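Local coordinates for tyrosine-protein phosphatase non-receptor type 18 (Homo sapiens, PDB 2OC3), which removes phosphate from phosphotyrosine in proteins, acting on autophosphorylated tyrosine kinases, and is represented here by its catalytic domain, at residues I131-R136 and V191-Y196; N64-V69 and R142-R147; F95-D100 and R272-A277. One frame throughout, in Å; residues are numbered along the deposited sequence.

Interaction 1. Residues I131-R136 and V191-Y196; sequences ILMACR and VYQLQY
With CG anti to the backbone N in both Met133 (chi1 170°) and Gln195 (chi1 -172°), and both chains extended beyond it, the two side chains run side by side and point the same way. Met133 CE lies 3.6 Å from Gln195 NE2, so the methyl end of the thioether rests against the amide. That amide reaches past the end of its neighbouring strand: Gln195 NE2 donates to Cys135 O at 3.0 Å, meeting a lone pair in the carbonyl plane, with the acceptor 13° out of the amide plane of Gln195. The other amide atom, Gln195 OE1, is taken by Arg178 NH1, which also binds Gln193 OE1; the oxygen ends of both amides are thus held, and the nitrogen ends have partners of their own, which together limit their rotation. Met133 SD sits 3.5 Å from Gln193 NE2, whose donor bond goes to Tyr148. Beneath these side chains, strands 130-133 and 187-196 are parallel neighbours in the central mixed sheet of the tyrosine phosphatase fold, their short axes 4.7 Å apart. Four backbone bonds alternate between them; Leu194 N to Ile131 O, at 2.8 Å, is nearly straight. Leu132 and Leu194 point to the other face of the sheet, where both touch Met214 of helix 209-222. At the start of the pairing Ile131 CD1 meets Val191 CG1 at 3.8 Å.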
loop_
_atom_site.group_PDB
_atom_site.type_symbol
_atom_site.label_atom_id
_atom_site.label_comp_id
_atom_site.label_asym_id
_atom_site.label_seq_id
_atom_site.Cartn_x
_atom_site.Cartn_y
_atom_site.Cartn_z
ATOM N N ILE A 131 6.098 5.645 -4.304
ATOM C CA ILE A 131 5.977 4.355 -3.638
ATOM C C ILE A 131 6.064 4.550 -2.123
ATOM O O ILE A 131 6.970 5.299 -1.647
ATOM C CB ILE A 131 7.103 3.426 -4.051
ATOM C CG1 ILE A 131 7.136 3.202 -5.566
ATOM C CG2 ILE A 131 7.040 2.046 -3.313
ATOM C CD1 ILE A 131 8.432 2.555 -6.034
ATOM N N LEU A 132 5.157 3.952 -1.364
ATOM C CA LEU A 132 5.237 3.945 0.081
ATOM C C LEU A 132 5.491 2.516 0.504
ATOM O O LEU A 132 4.658 1.665 0.231
ATOM C CB LEU A 132 3.940 4.440 0.710
ATOM C CG LEU A 132 3.539 5.912 0.494
ATOM C CD1 LEU A 132 2.862 6.174 -0.811
ATOM C CD2 LEU A 132 2.639 6.403 1.641
ATOM N N MET A 133 6.574 2.282 1.234
ATOM C CA MET A 133 7.014 0.961 1.689
ATOM C C MET A 133 6.921 0.964 3.217
ATOM O O MET A 133 7.538 1.815 3.880
ATOM C CB MET A 133 8.468 0.680 1.268
ATOM C CG MET A 133 9.046 -0.552 1.909
ATOM S SD MET A 133 10.606 -0.944 1.111
ATOM C CE MET A 133 11.151 -2.394 2.027
ATOM N N ALA A 134 6.131 0.053 3.797
ATOM C CA ALA A 134 5.915 0.048 5.235
ATOM C C ALA A 134 6.500 -1.170 5.876
ATOM O O ALA A 134 5.837 -1.781 6.730
ATOM C CB ALA A 134 4.399 0.089 5.572
ATOM N N CYS A 135 7.697 -1.552 5.467
ATOM C CA CYS A 135 8.419 -2.637 6.110
ATOM C C CYS A 135 9.898 -2.432 5.821
ATOM O O CYS A 135 10.295 -1.562 5.057
ATOM C CB CYS A 135 7.941 -4.009 5.616
ATOM S SG CYS A 135 8.389 -4.464 3.961
ATOM N N ARG A 136 10.715 -3.247 6.483
ATOM C CA ARG A 136 12.151 -3.326 6.170
ATOM C C ARG A 136 12.412 -4.555 5.311
ATOM O O ARG A 136 11.609 -5.485 5.308
ATOM C CB ARG A 136 12.963 -3.446 7.446
ATOM C CG ARG A 136 12.988 -2.166 8.293
ATOM C CD ARG A 136 13.536 -2.435 9.675
ATOM N NE ARG A 136 12.660 -3.269 10.477
ATOM C CZ ARG A 136 13.024 -4.210 11.337
ATOM N NH1 ARG A 136 14.313 -4.510 11.496
ATOM N NH2 ARG A 136 12.063 -4.889 11.971
ATOM N N VAL A 191 11.067 8.599 -9.736
ATOM C CA VAL A 191 10.160 7.882 -8.820
ATOM C C VAL A 191 10.689 8.127 -7.413
ATOM O O VAL A 191 11.887 7.948 -7.149
ATOM C CB VAL A 191 10.077 6.385 -9.108
ATOM C CG1 VAL A 191 9.194 5.679 -8.062
ATOM C CG2 VAL A 191 9.496 6.173 -10.542
ATOM N N TYR A 192 9.819 8.618 -6.546
ATOM C CA TYR A 192 10.136 8.791 -5.137
ATOM C C TYR A 192 9.674 7.603 -4.344
ATOM O O TYR A 192 8.529 7.156 -4.550
ATOM C CB TYR A 192 9.468 10.056 -4.609
ATOM C CG TYR A 192 10.064 11.340 -5.205
ATOM C CD1 TYR A 192 11.189 11.905 -4.636
ATOM C CD2 TYR A 192 9.532 11.948 -6.319
ATOM C CE1 TYR A 192 11.783 13.059 -5.162
ATOM C CE2 TYR A 192 10.124 13.129 -6.881
ATOM C CZ TYR A 192 11.243 13.666 -6.264
ATOM O OH TYR A 192 11.850 14.823 -6.778
ATOM N N GLN A 193 10.521 7.124 -3.440
ATOM C CA GLN A 193 10.162 6.026 -2.528
ATOM C C GLN A 193 10.303 6.466 -1.093
ATOM O O GLN A 193 11.374 6.949 -0.677
ATOM C CB GLN A 193 11.068 4.833 -2.765
ATOM C CG GLN A 193 10.739 3.589 -1.910
ATOM C CD GLN A 193 11.954 2.863 -1.383
ATOM O OE1 GLN A 193 13.044 3.420 -1.346
ATOM N NE2 GLN A 193 11.789 1.593 -1.013
ATOM N N LEU A 194 9.219 6.345 -0.346
ATOM C CA LEU A 194 9.230 6.617 1.052
ATOM C C LEU A 194 9.222 5.304 1.787
ATOM O O LEU A 194 8.411 4.454 1.451
ATOM C CB LEU A 194 8.032 7.434 1.451
ATOM C CG LEU A 194 8.009 8.903 1.023
ATOM C CD1 LEU A 194 6.572 9.457 0.776
ATOM C CD2 LEU A 194 8.741 9.743 2.035
ATOM N N GLN A 195 10.117 5.123 2.753
ATOM C CA GLN A 195 10.220 3.860 3.473
ATOM C C GLN A 195 10.096 4.131 4.953
ATOM O O GLN A 195 10.819 4.942 5.504
ATOM C CB GLN A 195 11.549 3.144 3.193
ATOM C CG GLN A 195 11.542 1.723 3.819
ATOM C CD GLN A 195 12.845 0.978 3.719
ATOM O OE1 GLN A 195 13.828 1.468 3.144
ATOM N NE2 GLN A 195 12.861 -0.236 4.294
ATOM N N TYR A 196 9.147 3.485 5.600
ATOM C CA TYR A 196 8.958 3.522 7.049
ATOM C C TYR A 196 9.953 2.505 7.618
ATOM O O TYR A 196 9.987 1.337 7.179
ATOM C CB TYR A 196 7.494 3.156 7.416
ATOM C CG TYR A 196 7.141 3.608 8.792
ATOM C CD1 TYR A 196 6.409 4.751 8.986
ATOM C CD2 TYR A 196 7.587 2.934 9.921
ATOM C CE1 TYR A 196 6.133 5.220 10.271
ATOM C CE2 TYR A 196 7.326 3.395 11.192
ATOM C CZ TYR A 196 6.597 4.532 11.361
ATOM O OH TYR A 196 6.352 5.013 12.657
#

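Interaction 2. Residues N64-V69 and R142-R147; sequences NRYKDV and RKRCER
Tyr66 OH is gripped by Arg144 NH1, Ser234 OG and, more weakly, a water. Arg144 NH1 donates to Tyr66 OH over 3.0 Å, but the bond is bent, 133° at the hydrogen, and the hydroxyl stands 31° out of the guanidinium plane. NH1 comes in at the edge of the phenol ring, near its plane, and the two side chains cross at about a right angle. The bend of Arg144 at chi2 (-66°) turns CD toward the tyrosine, 3.4 Å from Tyr66 OH.

Arg65 meets the other segment flat-on. Arg144 O lies 3.2 Å above the guanidinium plane, over its centre, and the close approach of Arg65 NE to this oxygen is not a hydrogen bond. The N-H groups are used around the rim instead: NE donates to Gly110 O, while two waters lie in the plane at the edge. One water joins Arg65 NH2 to Glu146 OE2; the second takes a bond from Arg65 NH1 and gives one to Lys143 O at 2.9 Å. Glu146 OE2 is also held by Lys143 NZ in a 2.6 Å salt bridge. An alanine at Arg65 would probably leave Gly110 O without this donor, uncover Arg144 O on the guanidinium side and take the arginine leg from both water bridges.

Ser234 OG bonds to both Tyr66 OH and Arg144 O, and belongs to the run 233-239 that by similarity binds substrate. It ties that phosphate-binding loop to segment 64-69, the phosphotyrosine-recognition loop of classical tyrosine phosphatases, whose Tyr66 probably lines the substrate pocket as in relatives.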
loop_
_atom_site.group_PDB
_atom_site.type_symbol
_atom_site.label_atom_id
_atom_site.label_comp_id
_atom_site.label_asym_id
_atom_site.label_seq_id
_atom_site.Cartn_x
_atom_site.Cartn_y
_atom_site.Cartn_z
ATOM N N ASN A 64 3.728 -15.521 -5.307
ATOM C CA ASN A 64 3.122 -15.067 -4.055
ATOM C C ASN A 64 4.094 -15.279 -2.908
ATOM O O ASN A 64 4.576 -16.379 -2.707
ATOM C CB ASN A 64 1.848 -15.854 -3.781
ATOM C CG ASN A 64 0.862 -15.683 -4.901
ATOM O OD1 ASN A 64 0.712 -14.590 -5.436
ATOM N ND2 ASN A 64 0.209 -16.795 -5.323
ATOM N N ARG A 65 4.317 -14.227 -2.122
ATOM C CA ARG A 65 5.200 -14.317 -0.950
ATOM C C ARG A 65 4.640 -15.230 0.123
ATOM O O ARG A 65 5.427 -15.943 0.820
ATOM C CB ARG A 65 5.468 -12.914 -0.411
ATOM C CG ARG A 65 6.414 -12.844 0.780
ATOM C CD ARG A 65 6.796 -11.421 1.134
ATOM N NE ARG A 65 7.757 -10.871 0.219
ATOM C CZ ARG A 65 9.055 -11.113 0.237
ATOM N NH1 ARG A 65 9.589 -11.973 1.116
ATOM N NH2 ARG A 65 9.815 -10.517 -0.646
ATOM N N TYR A 66 3.331 -15.194 0.328
ATOM C CA TYR A 66 2.630 -15.947 1.396
ATOM C C TYR A 66 1.523 -16.792 0.761
ATOM O O TYR A 66 0.731 -16.274 -0.038
ATOM C CB TYR A 66 2.064 -14.998 2.423
ATOM C CG TYR A 66 3.123 -14.139 3.095
ATOM C CD1 TYR A 66 3.996 -14.705 4.045
ATOM C CD2 TYR A 66 3.272 -12.810 2.774
ATOM C CE1 TYR A 66 4.966 -13.963 4.643
ATOM C CE2 TYR A 66 4.219 -12.048 3.391
ATOM C CZ TYR A 66 5.067 -12.621 4.312
ATOM O OH TYR A 66 6.036 -11.833 4.915
ATOM N N LYS A 67 1.412 -18.057 1.161
ATOM C CA LYS A 67 0.378 -18.933 0.575
ATOM C C LYS A 67 -1.049 -18.492 0.904
ATOM O O LYS A 67 -1.995 -18.825 0.170
ATOM C CB LYS A 67 0.604 -20.378 1.046
ATOM C CG LYS A 67 1.929 -20.982 0.578
ATOM C CD LYS A 67 2.043 -22.459 1.018
ATOM N N ASP A 68 -1.223 -17.790 2.018
ATOM C CA ASP A 68 -2.552 -17.402 2.451
ATOM C C ASP A 68 -2.929 -15.981 2.044
ATOM O O ASP A 68 -3.946 -15.471 2.508
ATOM C CB ASP A 68 -2.738 -17.594 3.968
ATOM C CG ASP A 68 -1.825 -16.723 4.825
ATOM O OD1 ASP A 68 -0.749 -16.306 4.361
ATOM O OD2 ASP A 68 -2.175 -16.471 6.010
ATOM N N VAL A 69 -2.103 -15.342 1.201
ATOM C CA VAL A 69 -2.420 -14.007 0.695
ATOM C C VAL A 69 -2.426 -14.038 -0.831
ATOM O O VAL A 69 -1.396 -14.051 -1.476
ATOM C CB VAL A 69 -1.444 -12.920 1.199
ATOM C CG1 VAL A 69 -1.852 -11.601 0.633
ATOM C CG2 VAL A 69 -1.478 -12.863 2.743
ATOM N N ARG A 142 13.837 -12.465 9.601
ATOM C CA ARG A 142 13.089 -13.036 8.483
ATOM C C ARG A 142 13.098 -12.078 7.299
ATOM O O ARG A 142 12.931 -10.877 7.486
ATOM C CB ARG A 142 11.672 -13.321 8.918
ATOM C CG ARG A 142 11.581 -14.320 10.115
ATOM C CD ARG A 142 10.162 -14.812 10.246
ATOM N NE ARG A 142 9.924 -15.769 11.333
ATOM C CZ ARG A 142 9.576 -15.437 12.578
ATOM N NH1 ARG A 142 9.439 -14.161 12.948
ATOM N NH2 ARG A 142 9.363 -16.403 13.466
ATOM N N LYS A 143 13.351 -12.591 6.104
ATOM C CA LYS A 143 13.253 -11.786 4.883
ATOM C C LYS A 143 11.795 -11.418 4.613
ATOM O O LYS A 143 10.879 -12.273 4.610
ATOM C CB LYS A 143 13.816 -12.523 3.662
ATOM C CG LYS A 143 14.111 -11.635 2.444
ATOM C CD LYS A 143 15.327 -10.756 2.680
ATOM C CE LYS A 143 15.583 -9.737 1.599
ATOM N NZ LYS A 143 16.600 -10.213 0.614
ATOM N N ARG A 144 11.570 -10.123 4.427
ATOM C CA ARG A 144 10.229 -9.584 4.247
ATOM C C ARG A 144 10.041 -8.845 2.910
ATOM O O ARG A 144 8.896 -8.709 2.437
ATOM C CB ARG A 144 9.898 -8.647 5.417
ATOM C CG ARG A 144 9.741 -9.377 6.737
ATOM C CD ARG A 144 8.529 -10.318 6.748
ATOM N NE ARG A 144 8.350 -10.908 8.085
ATOM C CZ ARG A 144 7.790 -12.095 8.322
ATOM N NH1 ARG A 144 7.366 -12.891 7.345
ATOM N NH2 ARG A 144 7.695 -12.499 9.575
ATOM N N CYS A 145 11.121 -8.385 2.295
ATOM C CA CYS A 145 11.045 -7.706 1.016
ATOM C C CYS A 145 12.402 -7.680 0.375
ATOM O O CYS A 145 13.375 -7.323 1.069
ATOM C CB CYS A 145 10.565 -6.267 1.237
ATOM S SG CYS A 145 10.224 -5.302 -0.270
ATOM N N GLU A 146 12.470 -7.952 -0.933
ATOM C CA GLU A 146 13.711 -7.712 -1.653
ATOM C C GLU A 146 13.976 -6.234 -1.894
ATOM O O GLU A 146 13.040 -5.457 -2.152
ATOM C CB GLU A 146 13.720 -8.473 -2.967
ATOM C CG GLU A 146 13.700 -9.952 -2.774
ATOM C CD GLU A 146 14.919 -10.469 -2.010
ATOM O OE1 GLU A 146 16.050 -10.161 -2.452
ATOM O OE2 GLU A 146 14.742 -11.094 -0.960
ATOM N N ARG A 147 15.242 -5.841 -1.874
ATOM C CA ARG A 147 15.624 -4.486 -2.235
ATOM C C ARG A 147 15.389 -4.326 -3.732
ATOM O O ARG A 147 15.960 -5.061 -4.563
ATOM C CB ARG A 147 17.088 -4.215 -1.903
ATOM C CG ARG A 147 17.536 -2.890 -2.448
ATOM C CD ARG A 147 18.828 -2.439 -1.835
ATOM N NE ARG A 147 19.948 -3.322 -2.155
ATOM C CZ ARG A 147 20.649 -3.275 -3.289
ATOM N NH1 ARG A 147 20.329 -2.436 -4.278
ATOM N NH2 ARG A 147 21.681 -4.111 -3.468
HETATM O O HOH W 1 12.316 -11.935 -0.595
HETATM O O HOH W 2 8.458 -13.284 3.495
#

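Interaction 3. Residues F95-D100 and R272-A277; sequences FIRGVD and RKQRPA
Phe95 opens the contact through its carbonyl: Phe95 O lies 3.8 Å from Gln274 CB, and water 3 links it to Gln274 OE1, donating to both oxygens. Phe95 CB points away from the loop 272-277, and its ring packs edge-to-face with that of Phe126.

Ile96 follows with two apolar branches. CG2 lies 4.0 Å from Gln274 OE1, beside the amide, while CD1 reaches Arg275 CB at 4.0 Å, the isoleucine and arginine side chains crossing at about a right angle. Beyond CB, Arg275 turns elsewhere, its guanidinium being bound by Asn92, Asn94 and the carbonyls of Ala235 and Gly236 in the substrate-binding loop assigned by similarity.

Arg97 supplies the one direct hydrogen bond between the segments, and this is the firm contact. Its backbone N donates to Gln274 OE1 at 2.9 Å and 172°, with the donor tilted from the carbonyl plane. The bend of the Arg97 chain at chi3 (-77°) turns NE back toward the same amide, and Gln274 OE1 lies 3.4 Å above the guanidinium plane, over its centre. The two planes are only 5° apart, a stack of amide on guanidinium, but it belongs to one of two modelled conformers of Arg97 and is doubtful as a constant feature. Gln274 OE1 therefore accepts from a backbone N-H and from water 3. The amide nitrogen is occupied too: Gln274 NE2 donates to Lys270 O and to water 4, which in turn donates to Arg97 O.

Gln274 thus meets the outermost strand 93-97, itself paired with strand 103-108, from the loop that follows helix 264-272 and precedes helix 282-296.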
loop_
_atom_site.group_PDB
_atom_site.type_symbol
_atom_site.label_atom_id
_atom_site.label_comp_id
_atom_site.label_asym_id
_atom_site.label_seq_id
_atom_site.Cartn_x
_atom_site.Cartn_y
_atom_site.Cartn_z
ATOM N N PHE A 95 -5.931 -3.037 -6.966
ATOM C CA PHE A 95 -6.324 -1.649 -6.926
ATOM C C PHE A 95 -7.274 -1.401 -5.779
ATOM O O PHE A 95 -8.137 -2.259 -5.487
ATOM C CB PHE A 95 -7.014 -1.259 -8.238
ATOM C CG PHE A 95 -6.081 -1.135 -9.403
ATOM C CD1 PHE A 95 -5.236 -0.058 -9.505
ATOM C CD2 PHE A 95 -6.046 -2.073 -10.439
ATOM C CE1 PHE A 95 -4.382 0.115 -10.597
ATOM C CE2 PHE A 95 -5.141 -1.892 -11.542
ATOM C CZ PHE A 95 -4.340 -0.820 -11.583
ATOM N N ILE A 96 -7.174 -0.205 -5.196
ATOM C CA ILE A 96 -8.076 0.308 -4.177
ATOM C C ILE A 96 -8.584 1.683 -4.660
ATOM O O ILE A 96 -7.800 2.519 -5.110
ATOM C CB ILE A 96 -7.443 0.404 -2.793
ATOM C CG1 ILE A 96 -6.946 -0.989 -2.331
ATOM C CG2 ILE A 96 -8.461 0.986 -1.788
ATOM C CD1 ILE A 96 -6.239 -0.987 -0.918
ATOM N N ARG A 97 -9.912 1.852 -4.619
ATOM C CA ARG A 97 -10.552 3.106 -5.010
ATOM C C ARG A 97 -10.318 4.214 -3.982
ATOM O O ARG A 97 -10.289 3.962 -2.783
ATOM C CB ARG A 97 -12.053 2.885 -5.107
ATOM C CG ARG A 97 -12.464 2.001 -6.238
ATOM C CD ARG A 97 -13.972 1.875 -6.325
ATOM N NE ARG A 97 -14.485 0.965 -5.308
ATOM C CZ ARG A 97 -14.559 -0.363 -5.422
ATOM N NH1 ARG A 97 -14.143 -0.987 -6.519
ATOM N NH2 ARG A 97 -15.045 -1.075 -4.421
ATOM N N GLY A 98 -10.146 5.433 -4.481
ATOM C CA GLY A 98 -9.979 6.600 -3.636
ATOM C C GLY A 98 -11.252 7.403 -3.487
ATOM O O GLY A 98 -12.361 6.978 -3.865
ATOM N N VAL A 99 -11.077 8.585 -2.917
ATOM C CA VAL A 99 -12.241 9.393 -2.506
ATOM C C VAL A 99 -13.060 9.846 -3.713
ATOM O O VAL A 99 -14.242 10.121 -3.558
ATOM C CB VAL A 99 -11.827 10.605 -1.656
ATOM C CG1 VAL A 99 -11.162 10.115 -0.372
ATOM C CG2 VAL A 99 -10.968 11.539 -2.431
ATOM N N ASP A 100 -12.461 9.905 -4.893
ATOM C CA ASP A 100 -13.216 10.323 -6.109
ATOM C C ASP A 100 -13.734 9.115 -6.915
ATOM O O ASP A 100 -14.291 9.288 -8.002
ATOM C CB ASP A 100 -12.406 11.307 -6.985
ATOM C CG ASP A 100 -11.192 10.668 -7.650
ATOM O OD1 ASP A 100 -10.883 9.486 -7.354
ATOM O OD2 ASP A 100 -10.543 11.350 -8.477
ATOM N N ARG A 272 -11.245 -3.751 2.775
ATOM C CA ARG A 272 -11.145 -5.228 2.880
ATOM C C ARG A 272 -11.765 -6.002 1.696
ATOM O O ARG A 272 -11.425 -7.188 1.471
ATOM C CB ARG A 272 -11.837 -5.721 4.149
ATOM C CG ARG A 272 -11.032 -5.541 5.373
ATOM C CD ARG A 272 -10.112 -6.707 5.599
ATOM N NE ARG A 272 -9.584 -6.681 6.959
ATOM C CZ ARG A 272 -9.819 -7.581 7.901
ATOM N NH1 ARG A 272 -10.625 -8.626 7.717
ATOM N NH2 ARG A 272 -9.226 -7.417 9.055
ATOM N N LYS A 273 -12.702 -5.390 0.980
ATOM C CA LYS A 273 -13.349 -5.993 -0.187
ATOM C C LYS A 273 -12.539 -5.755 -1.449
ATOM O O LYS A 273 -12.945 -6.195 -2.502
ATOM C CB LYS A 273 -14.770 -5.457 -0.360
ATOM C CG LYS A 273 -15.621 -5.853 0.843
ATOM C CD LYS A 273 -17.067 -5.402 0.743
ATOM C CE LYS A 273 -17.832 -5.766 2.019
ATOM N NZ LYS A 273 -19.227 -5.237 1.957
ATOM N N GLN A 274 -11.408 -5.042 -1.341
ATOM C CA GLN A 274 -10.554 -4.719 -2.486
ATOM C C GLN A 274 -9.132 -5.293 -2.425
ATOM O O GLN A 274 -8.573 -5.724 -3.418
ATOM C CB GLN A 274 -10.476 -3.202 -2.650
ATOM C CG GLN A 274 -11.867 -2.604 -2.972
ATOM C CD GLN A 274 -11.835 -1.092 -2.954
ATOM O OE1 GLN A 274 -11.473 -0.488 -3.940
ATOM N NE2 GLN A 274 -12.193 -0.492 -1.850
ATOM N N ARG A 275 -8.567 -5.349 -1.207
ATOM C CA ARG A 275 -7.287 -6.008 -0.927
ATOM C C ARG A 275 -7.466 -6.901 0.296
ATOM O O ARG A 275 -7.977 -6.456 1.314
ATOM C CB ARG A 275 -6.225 -4.964 -0.653
ATOM C CG ARG A 275 -4.816 -5.516 -0.346
ATOM C CD ARG A 275 -4.108 -6.105 -1.552
ATOM N NE ARG A 275 -2.874 -6.803 -1.151
ATOM C CZ ARG A 275 -2.240 -7.709 -1.895
ATOM N NH1 ARG A 275 -2.721 -8.154 -3.044
ATOM N NH2 ARG A 275 -1.109 -8.248 -1.448
ATOM N N PRO A 276 -7.101 -8.187 0.195
ATOM C CA PRO A 276 -7.267 -9.094 1.319
ATOM C C PRO A 276 -6.623 -8.552 2.607
ATOM O O PRO A 276 -5.522 -8.029 2.548
ATOM C CB PRO A 276 -6.520 -10.358 0.876
ATOM C CG PRO A 276 -6.284 -10.233 -0.529
ATOM C CD PRO A 276 -6.513 -8.846 -0.982
ATOM N N ALA A 277 -7.359 -8.666 3.705
ATOM C CA ALA A 277 -6.862 -8.356 5.045
ATOM C C ALA A 277 -6.359 -6.939 5.218
ATOM O O ALA A 277 -5.522 -6.672 6.100
ATOM C CB ALA A 277 -5.778 -9.356 5.438
HETATM O O HOH W 3 -10.726 -1.528 -6.450
HETATM O O HOH W 4 -12.003 2.344 -1.288
#

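Interactions 1 and 3 are buried and both reach the central mixed sheet, but at different places: interaction 1 pairs two inner strands by regular backbone bonds, whereas interaction 3 joins the outermost strand 93-97 to a loop through one glutamine amide and two waters. Interaction 2 lies at the surface and depends on guanidinium groups, a phenol hydroxyl and bridging water. Interactions 1 and 2 touch where Met133 CE and Cys135 SG pack on Cys145; interactions 2 and 3 touch at Val69 and Arg275. Interactions 1 and 3 remain about 11 Å apart at their nearest atoms. All three have residues close to the substrate-binding run 233-239.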